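Local coordinates for tannase (PDB 3WA7), which hydrolyses the galloyl ester bonds of tannins, as a tannase of the alpha/beta-hydrolase class, at residues G311-T323 and V327-L339. Residues are numbered along the deposited sequence; the frame is centred on the assembly and turned at random.
Sequences GTDIHKYAGFVVT and VTDLDLSAYLKSL. With SO4 (sulfate ion), chain B.
Phe320 and Leu330 form a non-hydrogen-bonded pair between strands 320-323 and 327-330, whose axes run antiparallel at 158° and approach to 4.6 Å. Val321 N donates to Asp329 O and Val321 O accepts from Thr328 N, so Thr328 and Asp329 both face Val321, the definition of a classic beta bulge. Asp331 N bonds to Gly319 O at 2.9 Å, extending the pairing to the N-cap of helix 332-339, where Asp331 OD1 accepts from Ala334 N. A sulfate ion is held there by Leu332 N and Ser333 N.

Over the centre of the Phe320 ring sits Leu330 CD1, 3.6 Å from the centroid and only 4° off the normal, the geometry of a CH-pi contact. With CG beside its own backbone N (chi1 -63°), Phe320 also brings CD2 to 3.6 Å from Val327 CG1. It meets Tyr335 in an offset edge-to-face pair, the Phe320 edge toward the Tyr335 face. Tyr335 in turn directs its edge at the Tyr317 face, again offset, centroids 5.5 Å apart, while its OH bonds to Ala417 O. With an alanine at Phe320, Leu330 CD1 would probably lose the ring face it packs on and a gap would open beside Tyr335. Ser338 OG accepts from Ala318 N at 3.1 Å, tying the loop to the helix.

Trp447 and helix 291-309 also border Phe320. The arrangement is a bulged beta hairpin running into an Asp-capped helix, joined by an aromatic cluster.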
ATOM      1  N   GLY A 311     -28.217   4.756  -0.424  1.00 10.64           N
ATOM      2  CA  GLY A 311     -28.882   5.318   0.742  1.00 10.44           C
ATOM      3  C   GLY A 311     -28.079   6.238   1.644  1.00 11.00           C
ATOM      4  O   GLY A 311     -28.577   6.687   2.676  1.00 10.46           O
ATOM      5  N   THR A 312     -26.841   6.529   1.269  1.00 10.53           N
ATOM      6  CA  THR A 312     -26.006   7.407   2.080  1.00 10.21           C
ATOM      7  C   THR A 312     -26.369   8.870   1.840  1.00  9.91           C
ATOM      8  O   THR A 312     -26.646   9.271   0.709  1.00 10.11           O
ATOM      9  CB  THR A 312     -24.510   7.209   1.751  1.00 11.24           C
ATOM     10  OG1 THR A 312     -24.135   5.857   2.035  1.00 10.66           O
ATOM     11  CG2 THR A 312     -23.646   8.161   2.579  1.00 12.08           C
ATOM     12  N   ASP A 313     -26.388   9.655   2.913  1.00  9.00           N
ATOM     13  CA  ASP A 313     -26.686  11.081   2.814  1.00 10.04           C
ATOM     14  C   ASP A 313     -25.368  11.746   2.429  1.00 10.47           C
ATOM     15  O   ASP A 313     -24.465  11.862   3.258  1.00 10.76           O
ATOM     16  CB  ASP A 313     -27.167  11.621   4.165  1.00 11.41           C
ATOM     17  CG  ASP A 313     -27.548  13.092   4.113  1.00 12.89           C
ATOM     18  OD1 ASP A 313     -27.301  13.743   3.077  1.00 14.80           O
ATOM     19  OD2 ASP A 313     -28.094  13.602   5.114  1.00 14.09           O
ATOM     20  N   ILE A 314     -25.251  12.172   1.175  1.00  9.56           N
ATOM     21  CA  ILE A 314     -24.014  12.789   0.721  1.00  8.97           C
ATOM     22  C   ILE A 314     -23.909  14.284   0.997  1.00 10.37           C
ATOM     23  O   ILE A 314     -22.998  14.950   0.504  1.00 10.16           O
ATOM     24  CB  ILE A 314     -23.772  12.522  -0.779  1.00  9.36           C
ATOM     25  CG1 ILE A 314     -24.935  13.054  -1.615  1.00 10.40           C
ATOM     26  CG2 ILE A 314     -23.583  11.027  -1.003  1.00  9.97           C
ATOM     27  CD1 ILE A 314     -24.656  13.040  -3.107  1.00  8.15           C
ATOM     28  N   HIS A 315     -24.842  14.811   1.783  1.00 10.46           N
ATOM     29  CA  HIS A 315     -24.799  16.220   2.157  1.00 11.60           C
ATOM     30  C   HIS A 315     -23.949  16.238   3.421  1.00 11.56           C
ATOM     31  O   HIS A 315     -24.457  16.109   4.533  1.00 12.75           O
ATOM     32  CB  HIS A 315     -26.207  16.752   2.448  1.00 11.22           C
ATOM     33  CG  HIS A 315     -26.241  18.194   2.859  1.00 10.63           C
ATOM     34  ND1 HIS A 315     -25.796  18.629   4.089  1.00 11.60           N
ATOM     35  CD2 HIS A 315     -26.671  19.299   2.205  1.00 12.89           C
ATOM     36  CE1 HIS A 315     -25.953  19.938   4.176  1.00 11.33           C
ATOM     37  NE2 HIS A 315     -26.484  20.370   3.046  1.00 12.62           N
ATOM     38  N   LYS A 316     -22.641  16.365   3.231  1.00 10.59           N
ATOM     39  CA  LYS A 316     -21.689  16.380   4.330  1.00  9.63           C
ATOM     40  C   LYS A 316     -20.552  17.314   3.940  1.00 10.55           C
ATOM     41  O   LYS A 316     -20.233  18.255   4.670  1.00 12.34           O
ATOM     42  CB  LYS A 316     -21.162  14.961   4.574  1.00 11.48           C
ATOM     43  CG  LYS A 316     -20.237  14.837   5.768  1.00 10.12           C
ATOM     44  CD  LYS A 316     -19.923  13.379   6.078  1.00 11.75           C
ATOM     45  CE  LYS A 316     -18.954  13.271   7.243  1.00 12.06           C
ATOM     46  NZ  LYS A 316     -18.675  11.854   7.607  1.00 12.58           N
ATOM     47  N   TYR A 317     -19.946  17.049   2.787  1.00  8.72           N
ATOM     48  CA  TYR A 317     -18.865  17.887   2.281  1.00  7.85           C
ATOM     49  C   TYR A 317     -19.459  18.811   1.229  1.00  7.96           C
ATOM     50  O   TYR A 317     -20.380  18.429   0.504  1.00  7.24           O
ATOM     51  CB  TYR A 317     -17.757  17.050   1.634  1.00  8.75           C
ATOM     52  CG  TYR A 317     -17.152  16.015   2.545  1.00  9.53           C
ATOM     53  CD1 TYR A 317     -17.650  14.713   2.577  1.00 11.91           C
ATOM     54  CD2 TYR A 317     -16.097  16.341   3.394  1.00 10.80           C
ATOM     55  CE1 TYR A 317     -17.111  13.759   3.431  1.00 11.99           C
ATOM     56  CE2 TYR A 317     -15.551  15.395   4.255  1.00 13.53           C
ATOM     57  CZ  TYR A 317     -16.062  14.107   4.268  1.00 13.12           C
ATOM     58  OH  TYR A 317     -15.527  13.169   5.118  1.00 14.88           O
ATOM     59  N   ALA A 318     -18.924  20.022   1.142  1.00  7.88           N
ATOM     60  CA  ALA A 318     -19.414  21.000   0.180  1.00  8.65           C
ATOM     61  C   ALA A 318     -18.917  20.717  -1.236  1.00  9.44           C
ATOM     62  O   ALA A 318     -17.990  19.927  -1.435  1.00  8.79           O
ATOM     63  CB  ALA A 318     -18.974  22.397   0.607  1.00 11.01           C
ATOM     64  N   GLY A 319     -19.559  21.350  -2.216  1.00  8.45           N
ATOM     65  CA  GLY A 319     -19.128  21.203  -3.595  1.00  8.87           C
ATOM     66  C   GLY A 319     -20.000  20.492  -4.613  1.00  8.13           C
ATOM     67  O   GLY A 319     -19.969  20.843  -5.792  1.00  8.26           O
ATOM     68  N   PHE A 320     -20.778  19.505  -4.184  1.00  8.50           N
ATOM     69  CA  PHE A 320     -21.596  18.754  -5.126  1.00  7.85           C
ATOM     70  C   PHE A 320     -22.915  19.386  -5.547  1.00 10.32           C
ATOM     71  O   PHE A 320     -23.524  20.164  -4.812  1.00 10.74           O
ATOM     72  CB  PHE A 320     -21.870  17.345  -4.589  1.00  8.35           C
ATOM     73  CG  PHE A 320     -20.634  16.511  -4.412  1.00  7.83           C
ATOM     74  CD1 PHE A 320     -19.912  16.554  -3.221  1.00  8.95           C
ATOM     75  CD2 PHE A 320     -20.177  15.696  -5.444  1.00  8.58           C
ATOM     76  CE1 PHE A 320     -18.751  15.795  -3.061  1.00  8.77           C
ATOM     77  CE2 PHE A 320     -19.015  14.933  -5.294  1.00  7.73           C
ATOM     78  CZ  PHE A 320     -18.303  14.982  -4.099  1.00  6.84           C
ATOM     79  N   VAL A 321     -23.337  19.048  -6.760  1.00 10.87           N
ATOM     80  CA  VAL A 321     -24.601  19.530  -7.297  1.00 12.16           C
ATOM     81  C   VAL A 321     -25.437  18.291  -7.565  1.00 11.82           C
ATOM     82  O   VAL A 321     -24.992  17.371  -8.252  1.00 10.66           O
ATOM     83  CB  VAL A 321     -24.416  20.300  -8.617  1.00 14.37           C
ATOM     84  CG1 VAL A 321     -25.774  20.740  -9.150  1.00 15.93           C
ATOM     85  CG2 VAL A 321     -23.518  21.505  -8.398  1.00 14.97           C
ATOM     86  N   VAL A 322     -26.642  18.262  -7.011  1.00 12.84           N
ATOM     87  CA  VAL A 322     -27.527  17.121  -7.190  1.00 15.84           C
ATOM     88  C   VAL A 322     -28.785  17.489  -7.963  1.00 17.06           C
ATOM     89  O   VAL A 322     -29.447  18.479  -7.658  1.00 18.29           O
ATOM     90  CB  VAL A 322     -27.952  16.529  -5.830  1.00 15.99           C
ATOM     91  CG1 VAL A 322     -28.968  15.411  -6.041  1.00 17.38           C
ATOM     92  CG2 VAL A 322     -26.730  16.008  -5.089  1.00 16.61           C
ATOM     93  N   THR A 323     -29.095  16.682  -8.973  1.00 17.56           N
ATOM     94  CA  THR A 323     -30.282  16.873  -9.797  1.00 20.74           C
ATOM     95  C   THR A 323     -31.031  15.545  -9.728  1.00 20.74           C
ATOM     96  O   THR A 323     -30.515  14.517 -10.162  1.00 20.50           O
ATOM     97  CB  THR A 323     -29.907  17.165 -11.262  1.00 20.45           C
ATOM     98  OG1 THR A 323     -28.929  18.214 -11.309  1.00 23.94           O
ATOM     99  CG2 THR A 323     -31.135  17.601 -12.044  1.00 23.99           C
ATOM    100  N   VAL A 327     -25.835  12.912  -9.185  1.00 13.23           N
ATOM    101  CA  VAL A 327     -24.832  13.904  -8.810  1.00 11.24           C
ATOM    102  C   VAL A 327     -24.349  14.403 -10.170  1.00 11.52           C
ATOM    103  O   VAL A 327     -23.653  13.687 -10.893  1.00 11.13           O
ATOM    104  CB  VAL A 327     -23.658  13.262  -8.043  1.00 11.21           C
ATOM    105  CG1 VAL A 327     -22.690  14.343  -7.586  1.00  9.19           C
ATOM    106  CG2 VAL A 327     -24.181  12.474  -6.849  1.00  9.91           C
ATOM    107  N   THR A 328     -24.726  15.629 -10.518  1.00 11.63           N
ATOM    108  CA  THR A 328     -24.390  16.185 -11.824  1.00 12.44           C
ATOM    109  C   THR A 328     -23.149  17.053 -11.962  1.00 12.86           C
ATOM    110  O   THR A 328     -22.709  17.323 -13.079  1.00 13.29           O
ATOM    111  CB  THR A 328     -25.582  16.974 -12.382  1.00 13.96           C
ATOM    112  OG1 THR A 328     -25.922  18.032 -11.477  1.00 13.49           O
ATOM    113  CG2 THR A 328     -26.783  16.056 -12.551  1.00 15.47           C
ATOM    114  N   ASP A 329     -22.582  17.505 -10.852  1.00 12.35           N
ATOM    115  CA  ASP A 329     -21.389  18.330 -10.946  1.00 11.92           C
ATOM    116  C   ASP A 329     -20.691  18.430  -9.603  1.00 11.28           C
ATOM    117  O   ASP A 329     -21.229  18.023  -8.574  1.00  8.11           O
ATOM    118  CB  ASP A 329     -21.746  19.734 -11.441  1.00 15.30           C
ATOM    119  CG  ASP A 329     -20.634  20.360 -12.270  1.00 18.72           C
ATOM    120  OD1 ASP A 329     -19.456  19.990 -12.077  1.00 19.69           O
ATOM    121  OD2 ASP A 329     -20.941  21.230 -13.111  1.00 21.31           O
ATOM    122  N   LEU A 330     -19.486  18.984  -9.626  1.00  8.96           N
ATOM    123  CA  LEU A 330     -18.700  19.136  -8.416  1.00  8.92           C
ATOM    124  C   LEU A 330     -17.703  20.276  -8.513  1.00  9.08           C
ATOM    125  O   LEU A 330     -16.995  20.417  -9.514  1.00  9.66           O
ATOM    126  CB  LEU A 330     -17.928  17.844  -8.116  1.00  8.78           C
ATOM    127  CG  LEU A 330     -16.809  17.965  -7.068  1.00  9.21           C
ATOM    128  CD1 LEU A 330     -17.403  18.300  -5.709  1.00  8.69           C
ATOM    129  CD2 LEU A 330     -16.020  16.666  -7.001  1.00  9.44           C
ATOM    130  N   ASP A 331     -17.675  21.099  -7.471  1.00  8.70           N
ATOM    131  CA  ASP A 331     -16.720  22.191  -7.369  1.00  7.88           C
ATOM    132  C   ASP A 331     -15.612  21.490  -6.580  1.00  8.35           C
ATOM    133  O   ASP A 331     -15.675  21.407  -5.352  1.00  7.64           O
ATOM    134  CB  ASP A 331     -17.306  23.344  -6.542  1.00 10.16           C
ATOM    135  CG  ASP A 331     -16.327  24.497  -6.368  1.00 12.73           C
ATOM    136  OD1 ASP A 331     -15.102  24.252  -6.383  1.00 10.70           O
ATOM    137  OD2 ASP A 331     -16.786  25.650  -6.203  1.00 13.83           O
ATOM    138  N   LEU A 332     -14.614  20.962  -7.285  1.00  8.48           N
ATOM    139  CA  LEU A 332     -13.528  20.230  -6.637  1.00  7.08           C
ATOM    140  C   LEU A 332     -12.791  21.033  -5.576  1.00  7.20           C
ATOM    141  O   LEU A 332     -12.477  20.512  -4.507  1.00  6.45           O
ATOM    142  CB  LEU A 332     -12.533  19.719  -7.690  1.00  7.25           C
ATOM    143  CG  LEU A 332     -11.341  18.904  -7.178  1.00  6.45           C
ATOM    144  CD1 LEU A 332     -11.829  17.722  -6.355  1.00  7.35           C
ATOM    145  CD2 LEU A 332     -10.509  18.418  -8.366  1.00  7.08           C
ATOM    146  N   SER A 333     -12.513  22.300  -5.866  1.00  7.52           N
ATOM    147  CA  SER A 333     -11.812  23.146  -4.909  1.00  9.32           C
ATOM    148  C   SER A 333     -12.617  23.265  -3.622  1.00  9.14           C
ATOM    149  O   SER A 333     -12.055  23.232  -2.524  1.00  9.35           O
ATOM    150  CB  SER A 333     -11.570  24.536  -5.503  1.00 10.98           C
ATOM    151  OG  SER A 333     -10.720  24.453  -6.633  1.00 17.42           O
ATOM    152  N   ALA A 334     -13.933  23.396  -3.761  1.00  8.15           N
ATOM    153  CA  ALA A 334     -14.806  23.513  -2.597  1.00  8.38           C
ATOM    154  C   ALA A 334     -14.783  22.220  -1.786  1.00  8.31           C
ATOM    155  O   ALA A 334     -14.732  22.253  -0.556  1.00  7.52           O
ATOM    156  CB  ALA A 334     -16.232  23.833  -3.034  1.00  9.78           C
ATOM    157  N   TYR A 335     -14.812  21.083  -2.477  1.00  5.82           N
ATOM    158  CA  TYR A 335     -14.783  19.791  -1.797  1.00  6.22           C
ATOM    159  C   TYR A 335     -13.487  19.628  -1.005  1.00  7.10           C
ATOM    160  O   TYR A 335     -13.504  19.219   0.159  1.00  6.53           O
ATOM    161  CB  TYR A 335     -14.903  18.645  -2.809  1.00  5.74           C
ATOM    162  CG  TYR A 335     -14.756  17.273  -2.182  1.00  7.10           C
ATOM    163  CD1 TYR A 335     -15.770  16.737  -1.394  1.00  7.36           C
ATOM    164  CD2 TYR A 335     -13.582  16.532  -2.343  1.00  5.97           C
ATOM    165  CE1 TYR A 335     -15.622  15.496  -0.774  1.00  8.17           C
ATOM    166  CE2 TYR A 335     -13.423  15.293  -1.728  1.00  7.36           C
ATOM    167  CZ  TYR A 335     -14.450  14.782  -0.943  1.00  7.83           C
ATOM    168  OH  TYR A 335     -14.305  13.559  -0.325  1.00  6.45           O
ATOM    169  N   LEU A 336     -12.365  19.949  -1.641  1.00  7.33           N
ATOM    170  CA  LEU A 336     -11.067  19.823  -0.987  1.00  6.84           C
ATOM    171  C   LEU A 336     -10.947  20.702   0.250  1.00  8.29           C
ATOM    172  O   LEU A 336     -10.380  20.285   1.262  1.00  9.49           O
ATOM    173  CB  LEU A 336      -9.951  20.137  -1.987  1.00  6.67           C
ATOM    174  CG  LEU A 336      -9.922  19.110  -3.124  1.00  5.99           C
ATOM    175  CD1 LEU A 336      -8.966  19.551  -4.215  1.00  6.94           C
ATOM    176  CD2 LEU A 336      -9.527  17.742  -2.563  1.00  7.92           C
ATOM    177  N   LYS A 337     -11.481  21.918   0.177  1.00  8.66           N
ATOM    178  CA  LYS A 337     -11.431  22.821   1.321  1.00  9.75           C
ATOM    179  C   LYS A 337     -12.284  22.241   2.448  1.00 10.19           C
ATOM    180  O   LYS A 337     -11.932  22.332   3.626  1.00 10.11           O
ATOM    181  CB  LYS A 337     -11.954  24.205   0.925  1.00 11.79           C
ATOM    182  CG  LYS A 337     -11.967  25.216   2.061  1.00 15.26           C
ATOM    183  CD  LYS A 337     -12.465  26.574   1.579  1.00 18.10           C
ATOM    184  CE  LYS A 337     -12.500  27.584   2.716  1.00 21.45           C
ATOM    185  NZ  LYS A 337     -13.039  28.904   2.274  1.00 23.64           N
ATOM    186  N   SER A 338     -13.407  21.640   2.069  1.00  9.12           N
ATOM    187  CA  SER A 338     -14.330  21.037   3.022  1.00 10.19           C
ATOM    188  C   SER A 338     -13.697  19.801   3.663  1.00  9.19           C
ATOM    189  O   SER A 338     -13.820  19.576   4.863  1.00  9.96           O
ATOM    190  CB  SER A 338     -15.633  20.654   2.308  1.00 11.52           C
ATOM    191  OG  SER A 338     -16.594  20.145   3.215  1.00 12.71           O
ATOM    192  N   LEU A 339     -13.004  19.011   2.849  1.00  9.32           N
ATOM    193  CA  LEU A 339     -12.344  17.797   3.321  1.00  8.08           C
ATOM    194  C   LEU A 339     -11.175  18.120   4.256  1.00  8.42           C
ATOM    195  O   LEU A 339     -10.928  17.402   5.230  1.00  7.55           O
ATOM    196  CB  LEU A 339     -11.838  16.998   2.120  1.00  8.93           C
ATOM    197  CG  LEU A 339     -11.126  15.681   2.420  1.00  9.26           C
ATOM    198  CD1 LEU A 339     -12.044  14.760   3.219  1.00 10.03           C
ATOM    199  CD2 LEU A 339     -10.715  15.033   1.109  1.00 12.12           C
TER
HETATM  200  S   SO4 B 501     -13.026  22.904 -10.071  1.00 13.36           S
HETATM  201  O1  SO4 B 501     -14.069  21.867  -9.971  1.00 14.72           O
HETATM  202  O2  SO4 B 501     -12.323  23.051  -8.786  1.00 11.17           O
HETATM  203  O3  SO4 B 501     -12.060  22.532 -11.121  1.00 14.36           O
HETATM  204  O4  SO4 B 501     -13.655  24.192 -10.427  1.00 17.84           O